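Local coordinates for protein putative phosphosugar isomerase (Silicibacter pomeroyi DSS-3, PDB 3FJ1) that is a putative phosphosugar isomerase built from two SIS domains, probably binding a carbohydrate derivative, though its exact reaction is not established, at residues D85-D91 and N113-A119; L120-N126 and S136-I142. One frame throughout, in Å; residues are numbered along the deposited sequence.

Both contacts belong to the first SIS domain and follow each other along the chain: helix 105-116 ends within interaction 1, and the chain passes from Ala119 into Leu120, the start of the first strand of interaction 2. Their centres lie about 17 Å apart, yet they touch where Cys121 SG packs 3.4 Å from Gly115 N and 3.9 Å from Ala114 CB. Interaction 1 fixes the C-terminal end of the helix to the loop before strand 93-99, with its centre about 27 Å from the chain centre; interaction 2, about 17 Å from it, pairs edge strand 138-141 with its neighbour 120-125 in that domain's sheet. No active-site role is established for either contact.

Interaction 1 of 2, residues D85-D91 and N113-A119; sequences DARLRLD and NAGRDGA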
ATOM      1  N   ASP A  85      -5.518  14.164  14.560  1.00 10.69           N
ATOM      2  CA  ASP A  85      -6.511  15.200  14.250  1.00 11.79           C
ATOM      3  C   ASP A  85      -5.858  16.370  13.509  1.00 11.59           C
ATOM      4  O   ASP A  85      -6.018  17.525  13.897  1.00 13.33           O
ATOM      5  CB  ASP A  85      -7.211  15.690  15.522  1.00 11.78           C
ATOM      6  CG  ASP A  85      -8.439  16.528  15.238  1.00 12.95           C
ATOM      7  OD1 ASP A  85      -9.038  16.412  14.148  1.00 11.79           O
ATOM      8  OD2 ASP A  85      -8.807  17.296  16.157  1.00 13.31           O
ATOM      9  N   ALA A  86      -5.109  16.065  12.452  1.00 10.96           N
ATOM     10  CA  ALA A  86      -4.459  17.067  11.655  1.00 11.29           C
ATOM     11  C   ALA A  86      -5.487  17.810  10.802  1.00 12.22           C
ATOM     12  O   ALA A  86      -6.547  17.261  10.399  1.00 12.42           O
ATOM     13  CB  ALA A  86      -3.348  16.429  10.763  1.00 10.54           C
ATOM     14  N   ARG A  87      -5.176  19.076  10.548  1.00 12.92           N
ATOM     15  CA  ARG A  87      -5.966  19.908   9.663  1.00 14.61           C
ATOM     16  C   ARG A  87      -5.352  19.808   8.279  1.00 14.32           C
ATOM     17  O   ARG A  87      -4.203  20.216   8.082  1.00 15.75           O
ATOM     18  CB  ARG A  87      -5.931  21.362  10.143  1.00 16.63           C
ATOM     19  CG  ARG A  87      -6.664  21.538  11.440  1.00 18.84           C
ATOM     20  CD  ARG A  87      -8.142  21.720  11.222  1.00 20.89           C
ATOM     21  NE  ARG A  87      -8.859  21.699  12.495  1.00 22.12           N
ATOM     22  CZ  ARG A  87     -10.054  22.258  12.691  1.00 22.89           C
ATOM     23  NH1 ARG A  87     -10.669  22.931  11.720  1.00 23.60           N
ATOM     24  NH2 ARG A  87     -10.628  22.176  13.886  1.00 22.99           N
ATOM     25  N   LEU A  88      -6.096  19.231   7.343  1.00 14.10           N
ATOM     26  CA  LEU A  88      -5.658  19.078   5.960  1.00 13.89           C
ATOM     27  C   LEU A  88      -6.295  20.143   5.064  1.00 14.38           C
ATOM     28  O   LEU A  88      -7.320  20.739   5.410  1.00 14.47           O
ATOM     29  CB  LEU A  88      -5.996  17.668   5.432  1.00 13.80           C
ATOM     30  CG  LEU A  88      -5.325  16.487   6.170  1.00 14.32           C
ATOM     31  CD1 LEU A  88      -5.641  15.194   5.484  1.00 12.40           C
ATOM     32  CD2 LEU A  88      -3.828  16.683   6.222  1.00 13.69           C
ATOM     33  N   ARG A  89      -5.639  20.408   3.941  1.00 14.52           N
ATOM     34  CA  ARG A  89      -6.142  21.333   2.935  1.00 15.77           C
ATOM     35  C   ARG A  89      -6.860  20.494   1.904  1.00 15.04           C
ATOM     36  O   ARG A  89      -6.235  19.932   1.001  1.00 15.53           O
ATOM     37  CB  ARG A  89      -4.990  22.132   2.339  1.00 17.36           C
ATOM     38  CG  ARG A  89      -4.385  23.015   3.409  1.00 18.93           C
ATOM     39  CD  ARG A  89      -3.034  23.606   3.058  1.00 20.91           C
ATOM     40  NE  ARG A  89      -3.046  24.334   1.789  1.00 21.87           N
ATOM     41  CZ  ARG A  89      -2.105  25.198   1.411  1.00 22.57           C
ATOM     42  NH1 ARG A  89      -1.090  25.498   2.211  1.00 23.39           N
ATOM     43  NH2 ARG A  89      -2.208  25.794   0.236  1.00 22.84           N
ATOM     44  N   LEU A  90      -8.186  20.387   2.060  1.00 14.39           N
ATOM     45  CA  LEU A  90      -8.996  19.541   1.187  1.00 13.85           C
ATOM     46  C   LEU A  90     -10.105  20.270   0.398  1.00 14.38           C
ATOM     47  O   LEU A  90     -11.008  19.625  -0.153  1.00 11.89           O
ATOM     48  CB  LEU A  90      -9.569  18.364   1.982  1.00 13.70           C
ATOM     49  CG  LEU A  90      -8.529  17.383   2.539  1.00 13.66           C
ATOM     50  CD1 LEU A  90      -9.189  16.329   3.454  1.00 13.31           C
ATOM     51  CD2 LEU A  90      -7.804  16.711   1.410  1.00 13.63           C
ATOM     52  N   ASP A  91     -10.016  21.604   0.319  1.00 15.85           N
ATOM     53  CA  ASP A  91     -10.940  22.376  -0.494  1.00 17.43           C
ATOM     54  C   ASP A  91     -10.717  21.859  -1.932  1.00 17.65           C
ATOM     55  O   ASP A  91      -9.610  21.501  -2.299  1.00 16.74           O
ATOM     56  CB  ASP A  91     -10.609  23.886  -0.419  1.00 19.41           C
ATOM     57  CG  ASP A  91     -10.794  24.487   0.986  1.00 21.35           C
ATOM     58  OD1 ASP A  91     -11.731  24.135   1.745  1.00 22.57           O
ATOM     59  OD2 ASP A  91      -9.987  25.375   1.340  1.00 24.12           O
ATOM     60  N   ASN A 113     -13.434  14.496   9.243  1.00 10.11           N
ATOM     61  CA  ASN A 113     -12.387  15.519   9.182  1.00 10.47           C
ATOM     62  C   ASN A 113     -12.198  16.046   7.772  1.00 10.04           C
ATOM     63  O   ASN A 113     -11.954  17.251   7.562  1.00 10.48           O
ATOM     64  CB  ASN A 113     -11.042  14.994   9.741  1.00 10.27           C
ATOM     65  CG  ASN A 113     -10.971  15.072  11.283  1.00 10.80           C
ATOM     66  OD1 ASN A 113     -12.011  15.195  11.967  1.00  9.97           O
ATOM     67  ND2 ASN A 113      -9.752  14.974  11.835  1.00  9.65           N
ATOM     68  N   ALA A 114     -12.260  15.137   6.809  1.00 10.45           N
ATOM     69  CA  ALA A 114     -12.133  15.532   5.398  1.00 10.51           C
ATOM     70  C   ALA A 114     -13.178  16.613   5.049  1.00 11.27           C
ATOM     71  O   ALA A 114     -12.838  17.607   4.409  1.00 11.69           O
ATOM     72  CB  ALA A 114     -12.277  14.327   4.497  1.00 10.70           C
ATOM     73  N   GLY A 115     -14.436  16.381   5.441  1.00 11.74           N
ATOM     74  CA  GLY A 115     -15.539  17.342   5.251  1.00 11.91           C
ATOM     75  C   GLY A 115     -15.277  18.651   5.971  1.00 11.48           C
ATOM     76  O   GLY A 115     -15.411  19.727   5.398  1.00 12.79           O
ATOM     77  N   ARG A 116     -14.882  18.560   7.240  1.00 11.81           N
ATOM     78  CA  ARG A 116     -14.515  19.726   8.017  1.00 12.12           C
ATOM     79  C   ARG A 116     -13.444  20.547   7.275  1.00 12.25           C
ATOM     80  O   ARG A 116     -13.487  21.774   7.251  1.00 12.46           O
ATOM     81  CB  ARG A 116     -13.959  19.269   9.383  1.00 12.33           C
ATOM     82  CG  ARG A 116     -13.486  20.392  10.357  1.00 12.47           C
ATOM     83  CD  ARG A 116     -12.558  19.861  11.429  1.00 12.27           C
ATOM     84  NE  ARG A 116     -11.272  19.406  10.908  1.00 12.98           N
ATOM     85  CZ  ARG A 116     -10.376  18.705  11.608  1.00 12.74           C
ATOM     86  NH1 ARG A 116     -10.619  18.381  12.861  1.00 12.55           N
ATOM     87  NH2 ARG A 116      -9.239  18.307  11.053  1.00 13.35           N
ATOM     88  N   ASP A 117     -12.493  19.847   6.665  1.00 12.24           N
ATOM     89  CA  ASP A 117     -11.372  20.466   5.962  1.00 11.94           C
ATOM     90  C   ASP A 117     -11.579  20.788   4.470  1.00 11.81           C
ATOM     91  O   ASP A 117     -10.594  21.096   3.746  1.00 11.77           O
ATOM     92  CB  ASP A 117     -10.133  19.626   6.194  1.00 12.63           C
ATOM     93  CG  ASP A 117      -9.729  19.585   7.660  1.00 12.77           C
ATOM     94  OD1 ASP A 117     -10.200  20.440   8.444  1.00 12.19           O
ATOM     95  OD2 ASP A 117      -8.948  18.674   8.030  1.00 13.78           O
ATOM     96  N   GLY A 118     -12.845  20.759   4.045  1.00 11.35           N
ATOM     97  CA  GLY A 118     -13.255  21.247   2.723  1.00 11.61           C
ATOM     98  C   GLY A 118     -13.691  20.296   1.646  1.00 11.37           C
ATOM     99  O   GLY A 118     -14.154  20.755   0.596  1.00 11.67           O
ATOM    100  N   ALA A 119     -13.538  18.995   1.872  1.00 11.84           N
ATOM    101  CA  ALA A 119     -13.823  18.000   0.835  1.00 10.74           C
ATOM    102  C   ALA A 119     -15.320  17.755   0.703  1.00 11.15           C
ATOM    103  O   ALA A 119     -16.084  17.977   1.667  1.00 10.17           O
ATOM    104  CB  ALA A 119     -13.120  16.669   1.136  1.00 10.37           C
TER
HETATM  105  O   HOH W   1      -7.666  14.975   9.924  1.00 14.77           O
HETATM  106  O   HOH W   2     -10.187  23.026   8.795  1.00 28.29           O
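A mainly polar contact joins the loop between helix 79-82 and strand 93-99 to the C-terminal end of helix 105-116, far from the chain centre, beside the second subunit. Its centre is Asp117, the first residue beyond helical backbone angles. The side-chain OD2 of Asp117 accepts a hydrogen bond from Leu88 N (3.0 Å), and its backbone O accepts one from Leu90 N (3.0 Å), so two alternate loop amides are held by one residue. Arg116 pairs with this carboxylate through a two-pronged salt bridge, with NE to Asp117 OD1 at 2.9 Å and NH2 to Asp117 OD2 at 3.1 Å. It extends the network to Asp85, whose OD1 lies 2.8 Å from Arg116 NH1 and accepts a 2.8 Å hydrogen bond from Asn113 ND2. The Arg87 guanidinium lies flat on that of Arg116, centres 3.7 Å apart and planes at 1°; the nearby carboxylates can offset the like charges, and water 2 bridges Arg87 NH1 to Asp117 OD1. Beneath, Leu90 CD1 packs 3.8 Å from Ala114 CB, and Leu90 CB lies 4.0 Å from Ala119 CB. Arg89 turns away, forming a salt bridge with Asp42 of the second subunit at the dimer interface. Gly118, at phi 109°, is the C-prime residue of a Schellman motif: Ala119 N bonds Ala114 O at 3.0 Å and Gly118 N bonds Gly115 O at 3.1 Å. A CB here would clash with Asp91 OD1. The arrangement is a Schellman-capped helix C-terminus, braced by loop 85-91, turning into strand 120-125 of the parallel sheet of the alpha/beta SIS fold.

Interaction 2 of 2, residues L120-N126 and S136-I142; sequences LCVALTN and SAHTIDI
Leu124 and Ile140, both mt, form the apolar centre, with Leu124 CD2 3.6 Å from Ile140 CB; CG1 of Val122 (t) meets Ile140 CD1 at 4.0 Å. Strands 120-125 and 138-141, joined by helix 131-134 in a beta-alpha-beta unit, run parallel in extended conformation, axes 4.6 Å apart at 19°, pairing Val122-His138, Ala123-Thr139, Leu124-Ile140 and Thr125-Asp141. Hydrogen bonds alternate: His138 N to Cys121 O (3.1 Å), Ala123 N to His138 O (2.9 Å), Ile140 N to Ala123 O (2.7 Å), Thr125 N to Ile140 O (3.2 Å) and Ile142 N to Thr125 O (2.9 Å). Ala123, Thr125, Thr139 and Asp141 share the other face, where Thr125 CG2 touches Thr139 CG2 at 3.5 Å. At the C-terminal end, Asn126 ND2 bonds Gly145 O, Asp141 OD1 accepts from His143 N, and water 3 additionally lies within hydrogen-bonding distance of Asn126 OD1 (2.8 Å) and Asp141 OD1 (2.6 Å). Backbone bonding therefore sets the register, apolar side chains pack against helices 8-41 and 153-171, and polar groups gather at the C-terminal end.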
ATOM      1  N   LEU A 120     -15.719  17.320  -0.488  1.00 10.79           N
ATOM      2  CA  LEU A 120     -17.073  16.827  -0.762  1.00 11.96           C
ATOM      3  C   LEU A 120     -16.975  15.342  -0.460  1.00 11.36           C
ATOM      4  O   LEU A 120     -16.336  14.590  -1.195  1.00 10.44           O
ATOM      5  CB  LEU A 120     -17.488  17.051  -2.234  1.00 12.73           C
ATOM      6  CG  LEU A 120     -18.849  16.470  -2.644  1.00 13.75           C
ATOM      7  CD1 LEU A 120     -19.960  17.182  -1.902  1.00 14.73           C
ATOM      8  CD2 LEU A 120     -19.071  16.591  -4.150  1.00 14.30           C
ATOM      9  N   CYS A 121     -17.574  14.914   0.643  1.00 10.91           N
ATOM     10  CA  CYS A 121     -17.477  13.500   1.051  1.00 11.38           C
ATOM     11  C   CYS A 121     -18.612  12.645   0.519  1.00 11.27           C
ATOM     12  O   CYS A 121     -19.790  12.970   0.726  1.00 11.04           O
ATOM     13  CB  CYS A 121     -17.392  13.396   2.578  1.00 11.82           C
ATOM     14  SG  CYS A 121     -16.009  14.359   3.214  1.00 11.70           S
ATOM     15  N   VAL A 122     -18.244  11.574  -0.186  1.00 10.05           N
ATOM     16  CA  VAL A 122     -19.166  10.600  -0.757  1.00  9.76           C
ATOM     17  C   VAL A 122     -18.823   9.233  -0.181  1.00 10.80           C
ATOM     18  O   VAL A 122     -17.656   8.824  -0.233  1.00 11.13           O
ATOM     19  CB  VAL A 122     -19.033  10.548  -2.298  1.00  9.95           C
ATOM     20  CG1 VAL A 122     -19.954   9.498  -2.919  1.00  9.83           C
ATOM     21  CG2 VAL A 122     -19.294  11.934  -2.925  1.00  8.95           C
ATOM     22  N   ALA A 123     -19.812   8.541   0.387  1.00 10.28           N
ATOM     23  CA  ALA A 123     -19.600   7.215   0.963  1.00 10.86           C
ATOM     24  C   ALA A 123     -20.191   6.144   0.060  1.00 10.95           C
ATOM     25  O   ALA A 123     -21.325   6.296  -0.407  1.00 10.94           O
ATOM     26  CB  ALA A 123     -20.232   7.112   2.354  1.00 11.19           C
ATOM     27  N   LEU A 124     -19.411   5.083  -0.185  1.00 10.29           N
ATOM     28  CA  LEU A 124     -19.854   3.872  -0.874  1.00 10.63           C
ATOM     29  C   LEU A 124     -19.974   2.812   0.249  1.00 10.79           C
ATOM     30  O   LEU A 124     -18.977   2.409   0.848  1.00  9.50           O
ATOM     31  CB  LEU A 124     -18.855   3.405  -1.928  1.00  9.95           C
ATOM     32  CG  LEU A 124     -18.466   4.403  -3.030  1.00  9.34           C
ATOM     33  CD1 LEU A 124     -17.593   3.734  -4.115  1.00  9.87           C
ATOM     34  CD2 LEU A 124     -19.667   5.072  -3.647  1.00  8.99           C
ATOM     35  N   THR A 125     -21.202   2.419   0.552  1.00 12.29           N
ATOM     36  CA  THR A 125     -21.480   1.568   1.716  1.00 12.36           C
ATOM     37  C   THR A 125     -22.708   0.699   1.494  1.00 13.61           C
ATOM     38  O   THR A 125     -23.569   1.030   0.655  1.00 11.63           O
ATOM     39  CB  THR A 125     -21.616   2.432   3.039  1.00 12.89           C
ATOM     40  OG1 THR A 125     -21.802   1.601   4.190  1.00 12.95           O
ATOM     41  CG2 THR A 125     -22.744   3.427   2.992  1.00 12.48           C
ATOM     42  N   ASN A 126     -22.738  -0.419   2.229  1.00 14.44           N
ATOM     43  CA  ASN A 126     -23.880  -1.361   2.214  1.00 15.35           C
ATOM     44  C   ASN A 126     -24.922  -1.002   3.292  1.00 16.53           C
ATOM     45  O   ASN A 126     -25.940  -1.693   3.430  1.00 17.83           O
ATOM     46  CB  ASN A 126     -23.383  -2.809   2.395  1.00 15.65           C
ATOM     47  CG  ASN A 126     -24.337  -3.845   1.813  1.00 16.24           C
ATOM     48  OD1 ASN A 126     -25.049  -3.592   0.823  1.00 15.52           O
ATOM     49  ND2 ASN A 126     -24.353  -5.042   2.430  1.00 16.76           N
ATOM     50  N   SER A 136     -21.141  11.964   5.748  1.00 12.37           N
ATOM     51  CA  SER A 136     -20.910  12.226   4.331  1.00 12.71           C
ATOM     52  C   SER A 136     -21.952  13.150   3.711  1.00 12.97           C
ATOM     53  O   SER A 136     -23.072  13.197   4.180  1.00 12.48           O
ATOM     54  CB  SER A 136     -20.836  10.919   3.566  1.00 13.13           C
ATOM     55  OG  SER A 136     -19.886  10.049   4.185  1.00 13.84           O
ATOM     56  N   ALA A 137     -21.558  13.899   2.684  1.00 12.09           N
ATOM     57  CA  ALA A 137     -22.469  14.759   1.948  1.00 11.66           C
ATOM     58  C   ALA A 137     -23.424  13.926   1.102  1.00 12.33           C
ATOM     59  O   ALA A 137     -24.585  14.293   0.927  1.00 11.25           O
ATOM     60  CB  ALA A 137     -21.687  15.780   1.063  1.00 11.69           C
ATOM     61  N   HIS A 138     -22.929  12.801   0.583  1.00 11.70           N
ATOM     62  CA  HIS A 138     -23.723  11.887  -0.205  1.00 12.42           C
ATOM     63  C   HIS A 138     -23.373  10.453   0.138  1.00 13.13           C
ATOM     64  O   HIS A 138     -22.218  10.143   0.436  1.00 11.97           O
ATOM     65  CB  HIS A 138     -23.440  12.108  -1.691  1.00 12.94           C
ATOM     66  CG  HIS A 138     -23.738  13.494  -2.150  1.00 13.24           C
ATOM     67  ND1 HIS A 138     -25.009  13.903  -2.476  1.00 13.61           N
ATOM     68  CD2 HIS A 138     -22.941  14.569  -2.322  1.00 13.60           C
ATOM     69  CE1 HIS A 138     -24.988  15.181  -2.811  1.00 13.39           C
ATOM     70  NE2 HIS A 138     -23.745  15.613  -2.718  1.00 13.54           N
ATOM     71  N   THR A 139     -24.375   9.576   0.078  1.00 13.59           N
ATOM     72  CA  THR A 139     -24.141   8.154   0.265  1.00 13.98           C
ATOM     73  C   THR A 139     -24.660   7.387  -0.926  1.00 14.29           C
ATOM     74  O   THR A 139     -25.805   7.582  -1.360  1.00 14.36           O
ATOM     75  CB  THR A 139     -24.793   7.640   1.526  1.00 15.01           C
ATOM     76  OG1 THR A 139     -24.167   8.293   2.632  1.00 16.76           O
ATOM     77  CG2 THR A 139     -24.631   6.080   1.648  1.00 14.83           C
ATOM     78  N   ILE A 140     -23.819   6.524  -1.471  1.00 13.33           N
ATOM     79  CA  ILE A 140     -24.242   5.621  -2.515  1.00 13.70           C
ATOM     80  C   ILE A 140     -24.348   4.217  -1.901  1.00 13.57           C
ATOM     81  O   ILE A 140     -23.338   3.603  -1.489  1.00 12.67           O
ATOM     82  CB  ILE A 140     -23.270   5.624  -3.708  1.00 14.61           C
ATOM     83  CG1 ILE A 140     -23.315   6.991  -4.395  1.00 14.77           C
ATOM     84  CG2 ILE A 140     -23.612   4.509  -4.667  1.00 14.21           C
ATOM     85  CD1 ILE A 140     -22.207   7.257  -5.360  1.00 15.50           C
ATOM     86  N   ASP A 141     -25.581   3.721  -1.821  1.00 13.76           N
ATOM     87  CA  ASP A 141     -25.849   2.364  -1.359  1.00 13.54           C
ATOM     88  C   ASP A 141     -25.371   1.376  -2.457  1.00 12.83           C
ATOM     89  O   ASP A 141     -25.833   1.429  -3.613  1.00 12.89           O
ATOM     90  CB  ASP A 141     -27.345   2.227  -1.117  1.00 14.47           C
ATOM     91  CG  ASP A 141     -27.756   0.905  -0.488  1.00 14.78           C
ATOM     92  OD1 ASP A 141     -27.048  -0.125  -0.564  1.00 13.52           O
ATOM     93  OD2 ASP A 141     -28.884   0.905   0.068  1.00 16.01           O
ATOM     94  N   ILE A 142     -24.453   0.496  -2.091  1.00 11.84           N
ATOM     95  CA  ILE A 142     -23.890  -0.494  -3.036  1.00 11.31           C
ATOM     96  C   ILE A 142     -24.793  -1.698  -3.366  1.00 11.16           C
ATOM     97  O   ILE A 142     -24.498  -2.472  -4.299  1.00 11.23           O
ATOM     98  CB  ILE A 142     -22.471  -0.961  -2.590  1.00 11.14           C
ATOM     99  CG1 ILE A 142     -22.522  -1.882  -1.348  1.00 11.21           C
ATOM    100  CG2 ILE A 142     -21.556   0.316  -2.393  1.00 10.81           C
ATOM    101  CD1 ILE A 142     -21.154  -2.457  -0.917  1.00 10.30           C
TER
HETATM  102  O   HOH W   3     -27.521  -2.352   0.734  1.00 17.66           O
HETATM  103  O   HOH W   4     -28.443   0.444   3.035  1.00 28.26           O